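Isomaltose glucohydrolase (Kribbella flavida, PDB 5Z3E) hydrolyses the alpha-1,6-glucosidic linkage of isomaltose from its non-reducing end, releasing beta-D-glucose and D-glucose inside the cell. Local coordinates at residues A[175-179]-A[225-230]; A[182-186]-A[230-234]. The protein carries 1 engineered substitution. All blocks are in the same frame, centred on the assembly; numbering follows the deposited sequence.

Contact 1: A[175-179]-A[225-230]; sequences RAGID and LRSAPW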
ATOM      1  N   ARG A 175      12.646  -3.927  16.132  1.00  6.53           N
ATOM      2  CA  ARG A 175      13.736  -4.465  15.331  1.00  6.42           C
ATOM      3  C   ARG A 175      13.619  -5.958  15.074  1.00  6.25           C
ATOM      4  O   ARG A 175      13.928  -6.408  13.959  1.00  6.47           O
ATOM      5  CB  ARG A 175      15.073  -4.124  15.994  1.00  6.70           C
ATOM      6  CG  ARG A 175      16.283  -4.841  15.412  1.00  7.38           C
ATOM      7  CD  ARG A 175      16.603  -4.415  13.979  1.00  7.48           C
ATOM      8  NE  ARG A 175      17.817  -5.103  13.522  1.00  8.31           N
ATOM      9  CZ  ARG A 175      19.053  -4.767  13.875  1.00  8.84           C
ATOM     10  NH1 ARG A 175      19.292  -3.621  14.496  1.00  9.37           N
ATOM     11  NH2 ARG A 175      20.064  -5.568  13.562  1.00 10.50           N
ATOM     12  N   ALA A 176      13.248  -6.760  16.075  1.00  6.46           N
ATOM     13  CA  ALA A 176      13.233  -8.196  15.838  1.00  6.77           C
ATOM     14  C   ALA A 176      12.182  -8.559  14.792  1.00  6.45           C
ATOM     15  O   ALA A 176      12.377  -9.498  14.014  1.00  7.05           O
ATOM     16  CB  ALA A 176      13.084  -8.963  17.126  1.00  7.46           C
ATOM     17  N   GLY A 177      11.078  -7.816  14.729  1.00  6.53           N
ATOM     18  CA  GLY A 177      10.100  -8.015  13.669  1.00  6.74           C
ATOM     19  C   GLY A 177      10.607  -7.533  12.302  1.00  6.25           C
ATOM     20  O   GLY A 177      10.421  -8.213  11.296  1.00  6.62           O
ATOM     21  N   ILE A 178      11.283  -6.386  12.308  1.00  6.15           N
ATOM     22  CA  ILE A 178      11.979  -5.925  11.104  1.00  6.17           C
ATOM     23  C   ILE A 178      12.903  -7.010  10.568  1.00  6.13           C
ATOM     24  O   ILE A 178      12.932  -7.257   9.356  1.00  6.62           O
ATOM     25  CB  ILE A 178      12.731  -4.606  11.407  1.00  6.40           C
ATOM     26  CG1 ILE A 178      11.725  -3.452  11.572  1.00  7.15           C
ATOM     27  CG2 ILE A 178      13.772  -4.317  10.340  1.00  6.99           C
ATOM     28  CD1 ILE A 178      12.318  -2.183  12.141  1.00  7.98           C
ATOM     29  N   ASP A 179      13.669  -7.660  11.443  1.00  6.17           N
ATOM     30  CA  ASP A 179      14.612  -8.675  11.003  1.00  6.47           C
ATOM     31  C   ASP A 179      13.904  -9.820  10.292  1.00  6.29           C
ATOM     32  O   ASP A 179      14.426 -10.351   9.294  1.00  6.97           O
ATOM     33  CB  ASP A 179      15.395  -9.230  12.190  1.00  6.85           C
ATOM     34  CG  ASP A 179      16.454  -8.292  12.755  1.00  7.17           C
ATOM     35  OD1 ASP A 179      16.847  -7.328  12.080  1.00  7.73           O
ATOM     36  OD2 ASP A 179      16.932  -8.581  13.891  1.00  8.75           O
ATOM     37  N   LEU A 225      19.958   1.627  11.836  1.00  9.18           N
ATOM     38  CA  LEU A 225      20.113   0.243  11.422  1.00  9.29           C
ATOM     39  C   LEU A 225      21.439  -0.032  10.723  1.00  9.11           C
ATOM     40  O   LEU A 225      21.611  -1.069  10.090  1.00  9.79           O
ATOM     41  CB  LEU A 225      18.917  -0.161  10.541  1.00  8.68           C
ATOM     42  CG  LEU A 225      17.560  -0.021  11.238  1.00  9.17           C
ATOM     43  CD1 LEU A 225      16.399  -0.212  10.260  1.00  9.60           C
ATOM     44  CD2 LEU A 225      17.420  -0.972  12.419  1.00 10.97           C
ATOM     45  N   ARG A 226      22.398   0.887  10.865  1.00  9.54           N
ATOM     46  CA  ARG A 226      23.678   0.817  10.161  1.00 10.10           C
ATOM     47  C   ARG A 226      24.475  -0.427  10.459  1.00 10.47           C
ATOM     48  O   ARG A 226      25.302  -0.843   9.636  1.00 11.52           O
ATOM     49  CB  ARG A 226      24.513   2.072  10.467  1.00 11.67           C
ATOM     50  CG  ARG A 226      24.906   2.237  11.924  1.00 13.11           C
ATOM     51  CD  ARG A 226      25.431   3.649  12.198  1.00 17.88           C
ATOM     52  NE  ARG A 226      26.841   3.687  11.940  1.00 16.89           N
ATOM     53  CZ  ARG A 226      27.547   4.812  11.837  1.00 16.09           C
ATOM     54  NH1 ARG A 226      26.938   5.996  11.941  1.00 20.30           N
ATOM     55  NH2 ARG A 226      28.859   4.700  11.643  1.00 16.87           N
ATOM     56  N   SER A 227      24.279  -1.026  11.635  1.00  9.70           N
ATOM     57  CA  SER A 227      25.053  -2.180  12.024  1.00 10.29           C
ATOM     58  C   SER A 227      24.297  -3.490  11.852  1.00 10.25           C
ATOM     59  O   SER A 227      24.801  -4.552  12.207  1.00 11.97           O
ATOM     60  CB  SER A 227      25.553  -2.060  13.470  1.00 11.85           C
ATOM     61  OG  SER A 227      26.293  -0.878  13.667  1.00 13.81           O
ATOM     62  N   ALA A 228      23.090  -3.440  11.288  1.00 10.11           N
ATOM     63  CA  ALA A 228      22.345  -4.668  11.092  1.00  9.89           C
ATOM     64  C   ALA A 228      23.113  -5.581  10.151  1.00  9.53           C
ATOM     65  O   ALA A 228      23.729  -5.119   9.183  1.00  9.99           O
ATOM     66  CB  ALA A 228      20.980  -4.372  10.512  1.00 10.61           C
ATOM     67  N   PRO A 229      23.063  -6.899  10.373  1.00 10.02           N
ATOM     68  CA  PRO A 229      23.834  -7.801   9.512  1.00 10.43           C
ATOM     69  C   PRO A 229      23.441  -7.756   8.049  1.00  9.24           C
ATOM     70  O   PRO A 229      24.256  -8.037   7.177  1.00 10.99           O
ATOM     71  CB  PRO A 229      23.576  -9.197  10.118  1.00 13.45           C
ATOM     72  CG  PRO A 229      22.541  -8.995  11.041  1.00 20.75           C
ATOM     73  CD  PRO A 229      22.406  -7.608  11.479  1.00 12.32           C
ATOM     74  N   TRP A 230      22.199  -7.392   7.778  1.00  8.41           N
ATOM     75  CA  TRP A 230      21.629  -7.321   6.444  1.00  8.05           C
ATOM     76  C   TRP A 230      21.736  -5.937   5.819  1.00  7.32           C
ATOM     77  O   TRP A 230      21.207  -5.729   4.718  1.00  7.64           O
ATOM     78  CB  TRP A 230      20.164  -7.792   6.483  1.00  8.02           C
ATOM     79  CG  TRP A 230      19.358  -7.279   7.647  1.00  7.85           C
ATOM     80  CD1 TRP A 230      18.906  -8.029   8.695  1.00  9.06           C
ATOM     81  CD2 TRP A 230      18.910  -5.940   7.902  1.00  7.30           C
ATOM     82  NE1 TRP A 230      18.183  -7.270   9.557  1.00  9.30           N
ATOM     83  CE2 TRP A 230      18.164  -5.979   9.107  1.00  8.20           C
ATOM     84  CE3 TRP A 230      19.027  -4.720   7.241  1.00  7.56           C
ATOM     85  CZ2 TRP A 230      17.575  -4.848   9.654  1.00  9.00           C
ATOM     86  CZ3 TRP A 230      18.446  -3.602   7.793  1.00  8.67           C
ATOM     87  CH2 TRP A 230      17.724  -3.680   8.990  1.00  9.06           C
TER
HETATM   88  O   HOH W   1      22.806  -5.388  14.608  1.00 23.38           O
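The first turn of helix 175-188 meets the loop leading into helix 231-248 where Arg175 and Asp179 face Ala228 and Trp230. Asp179 OD1 is shared by two donors. Trp230 NE1 donates a hydrogen bond to Asp179 OD1, at 2.9 Å and an N-H...O angle of 152°. Arg175 NE, one helical turn before Asp179, reaches the same OD1 at 2.8 Å in a salt bridge. The two arrive from opposite faces of the carboxylate: the indole N-H comes from well above its plane, the guanidinium from the syn side. The oxygen lies in the plane of each donor group, while the carboxylate stands 75° from the indole. In the (alpha/alpha)6 barrel typical of family 15 glycoside hydrolases, this pins a helix start to a connection between later helices, away from the predicted active-site residues. The Arg175 chain bends at chi2 (67°), which carries its guanidinium out over the type I turn from Leu225 to Ala228. Ala228 CB sits over one guanidinium face, 3.4 Å from Arg175 NH2, and also lies over the centre of one indole face. Pro229 CD lies at the guanidinium edge, 3.7 Å from Arg175 NH2, and a water bound to NH2 leads on by a weak bond to Ser227 O. With Arg175 replaced by an alanine, Asp179 is likely to lose its positive mate and a gap to open beside Ala228 and Leu225 CD2. One residue before Asp179, Ile178 CG2 packs on Trp230 CZ2 at 3.9 Å, its side chain crossing the indole at about a right angle and touching helix 151-167.

Contact 2: A[182-186]-A[230-234]; sequences VDYLL and WSAAT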
ATOM      1  N   VAL A 182      12.846  -8.488   6.801  1.00  6.31           N
ATOM      2  CA  VAL A 182      13.992  -8.326   5.922  1.00  6.22           C
ATOM      3  C   VAL A 182      14.484  -9.675   5.433  1.00  6.32           C
ATOM      4  O   VAL A 182      14.712  -9.872   4.238  1.00  6.80           O
ATOM      5  CB  VAL A 182      15.136  -7.537   6.594  1.00  6.66           C
ATOM      6  CG1 VAL A 182      16.390  -7.602   5.753  1.00  7.54           C
ATOM      7  CG2 VAL A 182      14.739  -6.094   6.835  1.00  6.97           C
ATOM      8  N   ASP A 183      14.680 -10.624   6.344  1.00  6.67           N
ATOM      9  CA  ASP A 183      15.180 -11.934   5.928  1.00  7.37           C
ATOM     10  C   ASP A 183      14.245 -12.563   4.896  1.00  6.99           C
ATOM     11  O   ASP A 183      14.692 -13.182   3.929  1.00  7.76           O
ATOM     12  CB  ASP A 183      15.333 -12.858   7.133  1.00  7.97           C
ATOM     13  CG  ASP A 183      16.546 -12.550   8.005  1.00  9.10           C
ATOM     14  OD1 ASP A 183      17.473 -11.852   7.562  1.00 10.53           O
ATOM     15  OD2 ASP A 183      16.573 -13.116   9.128  1.00 11.06           O
ATOM     16  N   TYR A 184      12.941 -12.450   5.126  1.00  6.85           N
ATOM     17  CA  TYR A 184      11.949 -13.006   4.210  1.00  6.83           C
ATOM     18  C   TYR A 184      12.058 -12.351   2.830  1.00  6.69           C
ATOM     19  O   TYR A 184      12.092 -13.049   1.805  1.00  7.40           O
ATOM     20  CB  TYR A 184      10.576 -12.796   4.832  1.00  7.13           C
ATOM     21  CG  TYR A 184       9.421 -13.411   4.074  1.00  7.10           C
ATOM     22  CD1 TYR A 184       9.267 -14.779   3.972  1.00  7.50           C
ATOM     23  CD2 TYR A 184       8.433 -12.619   3.499  1.00  7.91           C
ATOM     24  CE1 TYR A 184       8.181 -15.346   3.330  1.00  7.49           C
ATOM     25  CE2 TYR A 184       7.333 -13.166   2.870  1.00  8.04           C
ATOM     26  CZ  TYR A 184       7.198 -14.532   2.796  1.00  7.67           C
ATOM     27  OH  TYR A 184       6.121 -15.151   2.237  1.00  8.36           O
ATOM     28  N   LEU A 185      12.097 -11.023   2.788  1.00  6.56           N
ATOM     29  CA  LEU A 185      12.145 -10.333   1.516  1.00  6.54           C
ATOM     30  C   LEU A 185      13.440 -10.534   0.766  1.00  6.65           C
ATOM     31  O   LEU A 185      13.434 -10.636  -0.461  1.00  7.36           O
ATOM     32  CB  LEU A 185      11.862  -8.849   1.710  1.00  6.83           C
ATOM     33  CG  LEU A 185      10.440  -8.512   2.140  1.00  7.42           C
ATOM     34  CD1 LEU A 185      10.318  -7.043   2.430  1.00  9.16           C
ATOM     35  CD2 LEU A 185       9.434  -8.970   1.102  1.00  8.19           C
ATOM     36  N   LEU A 186      14.569 -10.610   1.474  1.00  6.69           N
ATOM     37  CA  LEU A 186      15.831 -10.850   0.781  1.00  7.29           C
ATOM     38  C   LEU A 186      15.795 -12.201   0.062  1.00  7.75           C
ATOM     39  O   LEU A 186      16.406 -12.357  -0.984  1.00  8.99           O
ATOM     40  CB  LEU A 186      17.019 -10.772   1.733  1.00  7.51           C
ATOM     41  CG  LEU A 186      17.325  -9.393   2.299  1.00  8.09           C
ATOM     42  CD1 LEU A 186      18.436  -9.513   3.323  1.00  9.92           C
ATOM     43  CD2 LEU A 186      17.719  -8.401   1.230  1.00 10.07           C
ATOM     44  N   TRP A 230      22.199  -7.392   7.778  1.00  8.41           N
ATOM     45  CA  TRP A 230      21.629  -7.321   6.444  1.00  8.05           C
ATOM     46  C   TRP A 230      21.736  -5.937   5.819  1.00  7.32           C
ATOM     47  O   TRP A 230      21.207  -5.729   4.718  1.00  7.64           O
ATOM     48  CB  TRP A 230      20.164  -7.792   6.483  1.00  8.02           C
ATOM     49  CG  TRP A 230      19.358  -7.279   7.647  1.00  7.85           C
ATOM     50  CD1 TRP A 230      18.906  -8.029   8.695  1.00  9.06           C
ATOM     51  CD2 TRP A 230      18.910  -5.940   7.902  1.00  7.30           C
ATOM     52  NE1 TRP A 230      18.183  -7.270   9.557  1.00  9.30           N
ATOM     53  CE2 TRP A 230      18.164  -5.979   9.107  1.00  8.20           C
ATOM     54  CE3 TRP A 230      19.027  -4.720   7.241  1.00  7.56           C
ATOM     55  CZ2 TRP A 230      17.575  -4.848   9.654  1.00  9.00           C
ATOM     56  CZ3 TRP A 230      18.446  -3.602   7.793  1.00  8.67           C
ATOM     57  CH2 TRP A 230      17.724  -3.680   8.990  1.00  9.06           C
ATOM     58  N   SER A 231      22.404  -4.979   6.467  1.00  7.87           N
ATOM     59  CA  SER A 231      22.399  -3.610   5.987  1.00  8.22           C
ATOM     60  C   SER A 231      22.788  -3.495   4.506  1.00  7.79           C
ATOM     61  O   SER A 231      22.044  -2.937   3.699  1.00  8.51           O
ATOM     62  CB  SER A 231      23.320  -2.746   6.852  1.00  9.71           C
ATOM     63  OG  SER A 231      23.401  -1.441   6.355  1.00 10.46           O
ATOM     64  N   ALA A 232      23.971  -3.965   4.149  1.00  8.08           N
ATOM     65  CA  ALA A 232      24.425  -3.849   2.767  1.00  8.41           C
ATOM     66  C   ALA A 232      23.539  -4.630   1.820  1.00  7.40           C
ATOM     67  O   ALA A 232      23.240  -4.182   0.699  1.00  7.91           O
ATOM     68  CB  ALA A 232      25.875  -4.335   2.658  1.00 10.22           C
ATOM     69  N   ALA A 233      23.140  -5.828   2.226  1.00  7.67           N
ATOM     70  CA  ALA A 233      22.351  -6.695   1.370  1.00  8.04           C
ATOM     71  C   ALA A 233      21.066  -6.011   0.927  1.00  7.36           C
ATOM     72  O   ALA A 233      20.626  -6.197  -0.210  1.00  7.92           O
ATOM     73  CB  ALA A 233      22.052  -8.002   2.074  1.00  9.27           C
ATOM     74  N   THR A 234      20.435  -5.242   1.825  1.00  6.82           N
ATOM     75  CA  THR A 234      19.174  -4.608   1.464  1.00  6.51           C
ATOM     76  C   THR A 234      19.339  -3.662   0.280  1.00  6.71           C
ATOM     77  O   THR A 234      18.486  -3.626  -0.605  1.00  7.28           O
ATOM     78  CB  THR A 234      18.513  -3.927   2.655  1.00  6.62           C
ATOM     79  OG1 THR A 234      19.285  -2.850   3.156  1.00  7.59           O
ATOM     80  CG2 THR A 234      18.145  -4.936   3.729  1.00  7.36           C
TER
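Val182 meets Trp230 and Thr234 through the two branches that fork at its CB. CG1, anti to the backbone N (chi1 170°), is thrown over the pyrrole part of the indole, 3.7 Å from the five-membered ring centroid and only 19° off its normal: a CH-pi contact, on the face opposite to that taken by Ala228. The same methyl touches Thr234 CG2 at 3.8 Å, wedged between ring and helix 231-248. CG2, the other branch, reaches the indole more loosely, with CE2 of Trp230 4.1 Å away. Thr234 presents its methyl to Val182 while its OG1 donates a hydrogen bond to Ser231 O at 2.8 Å. One turn beyond Val182, both branches of Leu186 rest on the start of helix 231-248: CD1 lies 4.0 Å from Trp230 CB and also meets Ala233 CB, while CD2 rests near Ala233 O and Thr234 CA. Asp183 flanks the indole only distantly, its OD2 being held in a salt bridge by Arg108. Methyl groups against an aromatic face and a helix backbone mean that the two helices are held here by dispersion and close fit, with the polar fixing of the indole left to Asp179.

Running from the N terminus, the chain first lays down the earlier segment of each contact on one helix, 175-179 and then 182-186. It next passes through helix 206-220, and the loop 225-230 returns to close contact 1 after 45 intervening residues. Without a break it enters helix 231-248, and Trp230 with the first turn of that helix closes contact 2 over 43. The segments alternate, so the two closures cross, and along both pieces of chain the order is kept. Trp230 is the joint between them, and the contact centres lie about 8 Å apart. Together they tie helix 175-188 to helix 231-248 and its leading loop, while Val219 of helix 206-220 packs against Leu225, Trp230 and Thr234.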